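Local coordinates for protein GNAT family acetyltransferase (Mycobacterium smegmatis, PDB 6C30) that probably transfers an acetyl group from acetyl-CoA to protein N-terminal amino groups, as a RimJ-type member of the GNAT acetyltransferase family, at residues P31-M34 and R35-A38; R79-R83 and H84-L88; L181-G185 and A186-H190. One frame throughout, in Å; residues are numbered along the deposited sequence.

Interaction 1: P31-M34 and R35-A38; sequences PVRM and RDAA
The guanidinium of Arg33 and the carboxylate of Asp36 meet through water 1, which sits at the guanidinium edge, in its plane. Their own planes are turned 34° apart, and Asp36 OD1 approaches the guanidinium obliquely. The water accepts from Arg33 NE at 2.7 Å and donates to Asp36 OD1, while the direct separation of NE and OD1, 4.2 Å, leaves only an attraction of opposite charges. Asp36 OD2 serves the backbone instead: Arg33 N donates to it at 3.0 Å, coming from above the carboxylate plane. The aspartate therefore uses both oxygens across the turn, and OD2 also forms a salt bridge with Arg30. With chi1 of 63°, Arg33 CG lies between its own backbone N and carbonyl carbon, which lays the chain against the carboxylate, CG 3.6 Å from Asp36 OD2; the two side chains cross at about a right angle.

This is the bend by which strand 25-31 of the GNAT fold passes into helix 37-46. Two successive type I turns build it. Asp36 N donates to Arg33 O at 3.0 Å, and Ala37 N donates to Met34 O at 3.2 Å. The first bond and the bond from Arg33 N to Asp36 OD2 run in opposite directions between the same two residues, fixing how Asp36 is presented. Arg33 O takes a further hydrogen bond from Trp71 NE1. Ala37 CB rests 3.7 Å from Met34 O. Arg35 turns its end away from the bend to a salt bridge with Asp95 of the second subunit.

Interaction 2: R79-R83 and H84-L88; sequences RAEAR and HGRML
Ala80 and His84 meet one turn apart at the C-terminal end of helix 71-83, which a Schellman motif closes at Gly85. His84 N donates to Ala80 O at 3.2 Å as the last helical bond, with a weak second branch to Glu81 O, and the imidazole carbon His84 CD2 comes within 3.0 Å of the same Ala80 O.

Next along the helix, Glu81 has two roles. Its carbonyl O receives Arg86 N at 3.0 Å, the long bond of the motif, and its side chain folds back at chi2 (-58°) to bring the carboxylate to the same arginine. Arg86 grips it side-on with two nitrogens: NE donates to OE1 of Glu81 at 2.7 Å, and NH2 to OE2 at 3.2 Å. Both bonds are almost straight (176°) and lie in the guanidinium plane, yet they reach the syn sides of the oxygens from 30° out of the carboxylate plane. The paired bonds fix the rotation of both flat groups. On the aliphatic part of Glu81, CB packs against Met87 SD at 3.6 Å, and the sulfur also lies alongside CG.

Ala82 O takes the shorter Schellman bond from Gly85 N; the positive phi of Gly85 turns the chain away toward strand 88-94. There Met87 O returns to the helix, with a CA-H...O contact from Ala82 CA at 3.1 Å, and water 2 links the helix end to the outgoing segment by donating to both Ala82 O and Met87 O, each at 2.8 Å.

Interaction 3: L181-G185 and A186-H190; sequences LEVDG and AWRDH
Leu181 to Val183 run antiparallel to Ala186 to Arg188 as a beta hairpin with a two-residue loop, with hydrogen-bonded pairs Leu181-Arg188 and Val183-Ala186 on either side of the non-hydrogen-bonded pair Glu182-Trp187. A type I' turn from Val183 to Ala186 closes it; at Gly185, with phi 91°, a side chain would jam against the carbonyl O of Asp184, so the position suits glycine. Val183 N donates to Ala186 O at 2.9 Å, whereas the return bond from Ala186 N is weak.

On one face of the ladder, Glu182 CB lies over the six-membered ring of Trp187, a CH-pi contact 3.9 Å from the centroid and 6° off the normal. On the other, Leu181 CD1 covers a face of His190, while Val183 CG2 meets that ring at its edge. The imidazole is held in place by ND1 donating to Arg188 O at 2.9 Å.

Arg188 bends at chi2 (-87°) and folds back toward the turn. Its guanidinium plane contains both acceptors: NE donates to Val183 O at 2.9 Å and NH2 to Asp184 O at 2.8 Å. Asp184 OD2 is only a long ionic partner of NH2, but water 3 donates to it at 2.8 Å and weakly accepts from Arg188 NH2.

How the interactions relate
Interactions 1 and 2 lie side by side, their centres 16 Å apart, and touch directly: Val32 O and Arg79 NH1 are 2.9 Å apart, a probable hydrogen bond, and Pro31 packs on the same arginine. One leads out of strand 25-31 and the other into strand 88-94, its antiparallel neighbour in the sheet. Both also border the second subunit. Interaction 3 stands apart, in the hairpin that joins strand 182-183 to strand 186-196; its centre is about 28 Å from that of interaction 1 and 26 Å from that of interaction 2, with nearest atoms about 19 Å and 12 Å away, and it touches no other chain of the assembly.

Interaction 1: P31-M34 and R35-A38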
loop_
_atom_site.group_PDB
_atom_site.type_symbol
_atom_site.label_atom_id
_atom_site.label_comp_id
_atom_site.label_asym_id
_atom_site.label_seq_id
_atom_site.Cartn_x
_atom_site.Cartn_y
_atom_site.Cartn_z
ATOM N N PRO A 31 -3.412 7.909 -2.550
ATOM C CA PRO A 31 -4.088 9.170 -2.200
ATOM C C PRO A 31 -3.966 9.590 -0.737
ATOM O O PRO A 31 -3.999 8.749 0.152
ATOM C CB PRO A 31 -5.554 8.878 -2.536
ATOM C CG PRO A 31 -5.483 7.856 -3.638
ATOM C CD PRO A 31 -4.318 6.969 -3.241
ATOM N N VAL A 32 -3.851 10.887 -0.486
ATOM C CA VAL A 32 -4.021 11.411 0.870
ATOM C C VAL A 32 -5.352 10.947 1.456
ATOM O O VAL A 32 -6.345 10.784 0.730
ATOM C CB VAL A 32 -3.978 12.967 0.925
ATOM C CG1 VAL A 32 -2.590 13.506 0.590
ATOM C CG2 VAL A 32 -5.033 13.581 0.016
ATOM N N ARG A 33 -5.377 10.747 2.765
ATOM C CA ARG A 33 -6.624 10.374 3.423
ATOM C C ARG A 33 -6.653 10.930 4.836
ATOM O O ARG A 33 -5.611 11.331 5.392
ATOM C CB ARG A 33 -6.806 8.854 3.421
ATOM C CG ARG A 33 -5.749 8.110 4.202
ATOM C CD ARG A 33 -5.888 6.593 3.987
ATOM N NE ARG A 33 -4.716 5.927 4.533
ATOM C CZ ARG A 33 -3.997 5.001 3.904
ATOM N NH1 ARG A 33 -4.299 4.582 2.677
ATOM N NH2 ARG A 33 -2.949 4.496 4.524
ATOM N N MET A 34 -7.846 10.967 5.427
ATOM C CA MET A 34 -8.005 11.585 6.742
ATOM C C MET A 34 -7.147 10.949 7.832
ATOM O O MET A 34 -6.654 11.648 8.715
ATOM C CB MET A 34 -9.487 11.569 7.175
ATOM C CG MET A 34 -10.387 12.392 6.278
ATOM S SD MET A 34 -9.964 14.140 6.368
ATOM C CE MET A 34 -10.955 14.801 5.052
ATOM N N ARG A 35 -6.944 9.634 7.766
ATOM C CA ARG A 35 -6.160 8.953 8.784
ATOM C C ARG A 35 -4.674 9.320 8.756
ATOM O O ARG A 35 -3.929 8.927 9.648
ATOM C CB ARG A 35 -6.318 7.437 8.643
ATOM C CG ARG A 35 -7.681 6.911 9.087
ATOM C CD ARG A 35 -7.522 6.043 10.322
ATOM N NE ARG A 35 -8.792 5.724 10.967
ATOM C CZ ARG A 35 -9.528 4.654 10.691
ATOM N NH1 ARG A 35 -9.140 3.797 9.746
ATOM N NH2 ARG A 35 -10.660 4.445 11.350
ATOM N N ASP A 36 -4.258 10.108 7.765
ATOM C CA ASP A 36 -2.876 10.571 7.733
ATOM C C ASP A 36 -2.582 11.685 8.726
ATOM O O ASP A 36 -1.430 12.097 8.837
ATOM C CB ASP A 36 -2.513 11.062 6.331
ATOM C CG ASP A 36 -2.420 9.935 5.318
ATOM O OD1 ASP A 36 -1.978 8.824 5.709
ATOM O OD2 ASP A 36 -2.780 10.179 4.143
ATOM N N ALA A 37 -3.597 12.192 9.432
ATOM C CA ALA A 37 -3.402 13.368 10.282
ATOM C C ALA A 37 -2.253 13.191 11.258
ATOM O O ALA A 37 -1.414 14.087 11.401
ATOM C CB ALA A 37 -4.679 13.701 11.039
ATOM N N ALA A 38 -2.185 12.047 11.929
ATOM C CA ALA A 38 -1.184 11.897 12.978
ATOM C C ALA A 38 0.238 11.910 12.428
ATOM O O ALA A 38 1.100 12.617 12.974
ATOM C CB ALA A 38 -1.436 10.616 13.770
HETATM O O HOH W 1 -3.412 6.684 6.788
#

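Interaction 2: R79-R83 and H84-L88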
loop_
_atom_site.group_PDB
_atom_site.type_symbol
_atom_site.label_atom_id
_atom_site.label_comp_id
_atom_site.label_asym_id
_atom_site.label_seq_id
_atom_site.Cartn_x
_atom_site.Cartn_y
_atom_site.Cartn_z
ATOM N N ARG A 79 -8.560 16.857 -1.727
ATOM C CA ARG A 79 -9.414 15.874 -2.368
ATOM C C ARG A 79 -10.509 16.536 -3.212
ATOM O O ARG A 79 -10.885 16.002 -4.261
ATOM C CB ARG A 79 -10.007 14.937 -1.312
ATOM C CG ARG A 79 -8.933 14.040 -0.679
ATOM C CD ARG A 79 -9.504 12.998 0.266
ATOM N NE ARG A 79 -10.390 12.090 -0.444
ATOM C CZ ARG A 79 -10.007 10.951 -1.014
ATOM N NH1 ARG A 79 -8.739 10.546 -0.960
ATOM N NH2 ARG A 79 -10.905 10.215 -1.645
ATOM N N ALA A 80 -10.991 17.701 -2.786
ATOM C CA ALA A 80 -11.967 18.437 -3.591
ATOM C C ALA A 80 -11.354 18.907 -4.913
ATOM O O ALA A 80 -11.961 18.773 -5.978
ATOM C CB ALA A 80 -12.512 19.605 -2.811
ATOM N N GLU A 81 -10.142 19.453 -4.852
ATOM C CA GLU A 81 -9.467 19.847 -6.085
ATOM C C GLU A 81 -9.241 18.653 -7.005
ATOM O O GLU A 81 -9.343 18.771 -8.228
ATOM C CB GLU A 81 -8.139 20.527 -5.769
ATOM C CG GLU A 81 -8.284 21.901 -5.158
ATOM C CD GLU A 81 -9.060 22.841 -6.055
ATOM O OE1 GLU A 81 -8.566 23.148 -7.159
ATOM O OE2 GLU A 81 -10.166 23.266 -5.658
ATOM N N ALA A 82 -8.928 17.497 -6.424
ATOM C CA ALA A 82 -8.707 16.297 -7.213
ATOM C C ALA A 82 -9.999 15.835 -7.883
ATOM O O ALA A 82 -9.989 15.343 -9.013
ATOM C CB ALA A 82 -8.128 15.190 -6.339
ATOM N N ARG A 83 -11.109 15.996 -7.170
ATOM C CA ARG A 83 -12.418 15.631 -7.704
ATOM C C ARG A 83 -12.766 16.481 -8.930
ATOM O O ARG A 83 -13.507 16.047 -9.816
ATOM C CB ARG A 83 -13.472 15.794 -6.605
ATOM C CG ARG A 83 -14.769 15.049 -6.827
ATOM C CD ARG A 83 -15.525 14.864 -5.507
ATOM N NE ARG A 83 -15.537 16.059 -4.661
ATOM C CZ ARG A 83 -14.949 16.155 -3.466
ATOM N NH1 ARG A 83 -14.279 15.131 -2.950
ATOM N NH2 ARG A 83 -15.031 17.288 -2.780
ATOM N N HIS A 84 -12.215 17.688 -8.978
ATOM C CA HIS A 84 -12.426 18.588 -10.109
ATOM C C HIS A 84 -11.321 18.456 -11.152
ATOM O O HIS A 84 -11.283 19.209 -12.126
ATOM C CB HIS A 84 -12.526 20.033 -9.622
ATOM C CG HIS A 84 -13.727 20.295 -8.762
ATOM N ND1 HIS A 84 -15.015 20.248 -9.252
ATOM C CD2 HIS A 84 -13.836 20.601 -7.449
ATOM C CE1 HIS A 84 -15.865 20.515 -8.276
ATOM N NE2 HIS A 84 -15.175 20.730 -7.171
ATOM N N GLY A 85 -10.414 17.509 -10.938
ATOM C CA GLY A 85 -9.368 17.223 -11.903
ATOM C C GLY A 85 -8.247 18.239 -11.953
ATOM O O GLY A 85 -7.489 18.271 -12.924
ATOM N N ARG A 86 -8.117 19.051 -10.907
ATOM C CA ARG A 86 -7.102 20.094 -10.879
ATOM C C ARG A 86 -5.836 19.720 -10.111
ATOM O O ARG A 86 -4.811 20.384 -10.261
ATOM C CB ARG A 86 -7.689 21.373 -10.287
ATOM C CG ARG A 86 -8.781 21.954 -11.169
ATOM C CD ARG A 86 -9.138 23.379 -10.764
ATOM N NE ARG A 86 -9.909 23.437 -9.525
ATOM C CZ ARG A 86 -11.232 23.571 -9.474
ATOM N NH1 ARG A 86 -11.936 23.661 -10.592
ATOM N NH2 ARG A 86 -11.847 23.618 -8.302
ATOM N N MET A 87 -5.925 18.682 -9.280
ATOM C CA MET A 87 -4.789 18.214 -8.489
ATOM C C MET A 87 -4.818 16.707 -8.375
ATOM O O MET A 87 -5.873 16.086 -8.520
ATOM C CB MET A 87 -4.806 18.816 -7.084
ATOM C CG MET A 87 -4.714 20.334 -7.025
ATOM S SD MET A 87 -4.607 20.982 -5.335
ATOM C CE MET A 87 -2.885 20.674 -4.980
ATOM N N LEU A 88 -3.651 16.119 -8.110
ATOM C CA LEU A 88 -3.567 14.721 -7.671
ATOM C C LEU A 88 -2.664 14.695 -6.441
ATOM O O LEU A 88 -1.432 14.733 -6.546
ATOM C CB LEU A 88 -3.021 13.781 -8.757
ATOM C CG LEU A 88 -3.900 13.554 -9.997
ATOM C CD1 LEU A 88 -3.741 14.651 -11.046
ATOM C CD2 LEU A 88 -3.591 12.190 -10.608
HETATM O O HOH W 2 -7.521 14.777 -10.310
#

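Interaction 3: L181-G185 and A186-H190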
loop_
_atom_site.group_PDB
_atom_site.type_symbol
_atom_site.label_atom_id
_atom_site.label_comp_id
_atom_site.label_asym_id
_atom_site.label_seq_id
_atom_site.Cartn_x
_atom_site.Cartn_y
_atom_site.Cartn_z
ATOM N N LEU A 181 7.360 33.348 -5.455
ATOM C CA LEU A 181 6.535 32.829 -4.366
ATOM C C LEU A 181 6.930 33.480 -3.056
ATOM O O LEU A 181 8.121 33.741 -2.815
ATOM C CB LEU A 181 6.678 31.308 -4.253
ATOM C CG LEU A 181 5.813 30.444 -5.169
ATOM C CD1 LEU A 181 6.378 29.036 -5.299
ATOM C CD2 LEU A 181 4.363 30.412 -4.662
ATOM N N GLU A 182 5.942 33.730 -2.204
ATOM C CA GLU A 182 6.196 34.305 -0.893
ATOM C C GLU A 182 6.691 33.197 0.024
ATOM O O GLU A 182 5.923 32.314 0.415
ATOM C CB GLU A 182 4.930 34.944 -0.328
ATOM C CG GLU A 182 5.175 36.122 0.589
ATOM C CD GLU A 182 3.904 36.590 1.282
ATOM O OE1 GLU A 182 2.804 36.087 0.953
ATOM O OE2 GLU A 182 4.010 37.459 2.169
ATOM N N VAL A 183 7.978 33.228 0.346
ATOM C CA VAL A 183 8.640 32.152 1.089
ATOM C C VAL A 183 9.608 32.777 2.090
ATOM O O VAL A 183 10.399 33.643 1.728
ATOM C CB VAL A 183 9.420 31.198 0.142
ATOM C CG1 VAL A 183 10.285 30.225 0.932
ATOM C CG2 VAL A 183 8.481 30.455 -0.798
ATOM N N ASP A 184 9.528 32.352 3.348
ATOM C CA ASP A 184 10.478 32.785 4.374
ATOM C C ASP A 184 10.568 34.312 4.460
ATOM O O ASP A 184 11.653 34.877 4.576
ATOM C CB ASP A 184 11.871 32.167 4.112
ATOM C CG ASP A 184 12.787 32.225 5.328
ATOM O OD1 ASP A 184 12.278 32.206 6.468
ATOM O OD2 ASP A 184 14.024 32.261 5.134
ATOM N N GLY A 185 9.418 34.977 4.375
ATOM C CA GLY A 185 9.366 36.397 4.679
ATOM C C GLY A 185 9.576 37.377 3.540
ATOM O O GLY A 185 9.669 38.588 3.781
ATOM N N ALA A 186 9.669 36.870 2.314
ATOM C CA ALA A 186 9.852 37.742 1.154
ATOM C C ALA A 186 9.450 37.018 -0.110
ATOM O O ALA A 186 9.315 35.799 -0.114
ATOM C CB ALA A 186 11.305 38.217 1.051
ATOM N N TRP A 187 9.254 37.777 -1.183
ATOM C CA TRP A 187 9.015 37.183 -2.498
ATOM C C TRP A 187 10.329 36.673 -3.074
ATOM O O TRP A 187 11.247 37.458 -3.295
ATOM C CB TRP A 187 8.370 38.205 -3.434
ATOM C CG TRP A 187 6.984 38.557 -3.029
ATOM C CD1 TRP A 187 6.583 39.643 -2.301
ATOM C CD2 TRP A 187 5.800 37.808 -3.319
ATOM N NE1 TRP A 187 5.217 39.620 -2.131
ATOM C CE2 TRP A 187 4.714 38.502 -2.747
ATOM C CE3 TRP A 187 5.552 36.623 -4.019
ATOM C CZ2 TRP A 187 3.400 38.040 -2.844
ATOM C CZ3 TRP A 187 4.250 36.165 -4.119
ATOM C CH2 TRP A 187 3.190 36.878 -3.537
ATOM N N ARG A 188 10.428 35.365 -3.310
ATOM C CA ARG A 188 11.702 34.724 -3.649
ATOM C C ARG A 188 11.761 34.201 -5.078
ATOM O O ARG A 188 10.817 33.557 -5.549
ATOM C CB ARG A 188 11.988 33.551 -2.702
ATOM C CG ARG A 188 11.787 33.838 -1.232
ATOM C CD ARG A 188 13.033 34.400 -0.643
ATOM N NE ARG A 188 12.942 34.623 0.797
ATOM C CZ ARG A 188 13.939 35.143 1.502
ATOM N NH1 ARG A 188 15.067 35.464 0.882
ATOM N NH2 ARG A 188 13.817 35.344 2.807
ATOM N N ASP A 189 12.877 34.456 -5.767
ATOM C CA ASP A 189 13.106 33.852 -7.077
ATOM C C ASP A 189 12.998 32.329 -7.009
ATOM O O ASP A 189 13.493 31.712 -6.065
ATOM C CB ASP A 189 14.497 34.179 -7.621
ATOM C CG ASP A 189 14.724 35.656 -7.894
ATOM O OD1 ASP A 189 13.812 36.505 -7.740
ATOM O OD2 ASP A 189 15.875 35.947 -8.294
ATOM N N HIS A 190 12.372 31.727 -8.012
ATOM C CA HIS A 190 12.356 30.276 -8.172
ATOM C C HIS A 190 12.754 29.923 -9.598
ATOM O O HIS A 190 12.266 30.540 -10.552
ATOM C CB HIS A 190 10.967 29.693 -7.877
ATOM C CG HIS A 190 10.629 29.594 -6.418
ATOM N ND1 HIS A 190 10.464 30.700 -5.614
ATOM C CD2 HIS A 190 10.395 28.514 -5.629
ATOM C CE1 HIS A 190 10.161 30.307 -4.387
ATOM N NE2 HIS A 190 10.104 28.987 -4.373
HETATM O O HOH W 3 15.772 34.401 5.019
#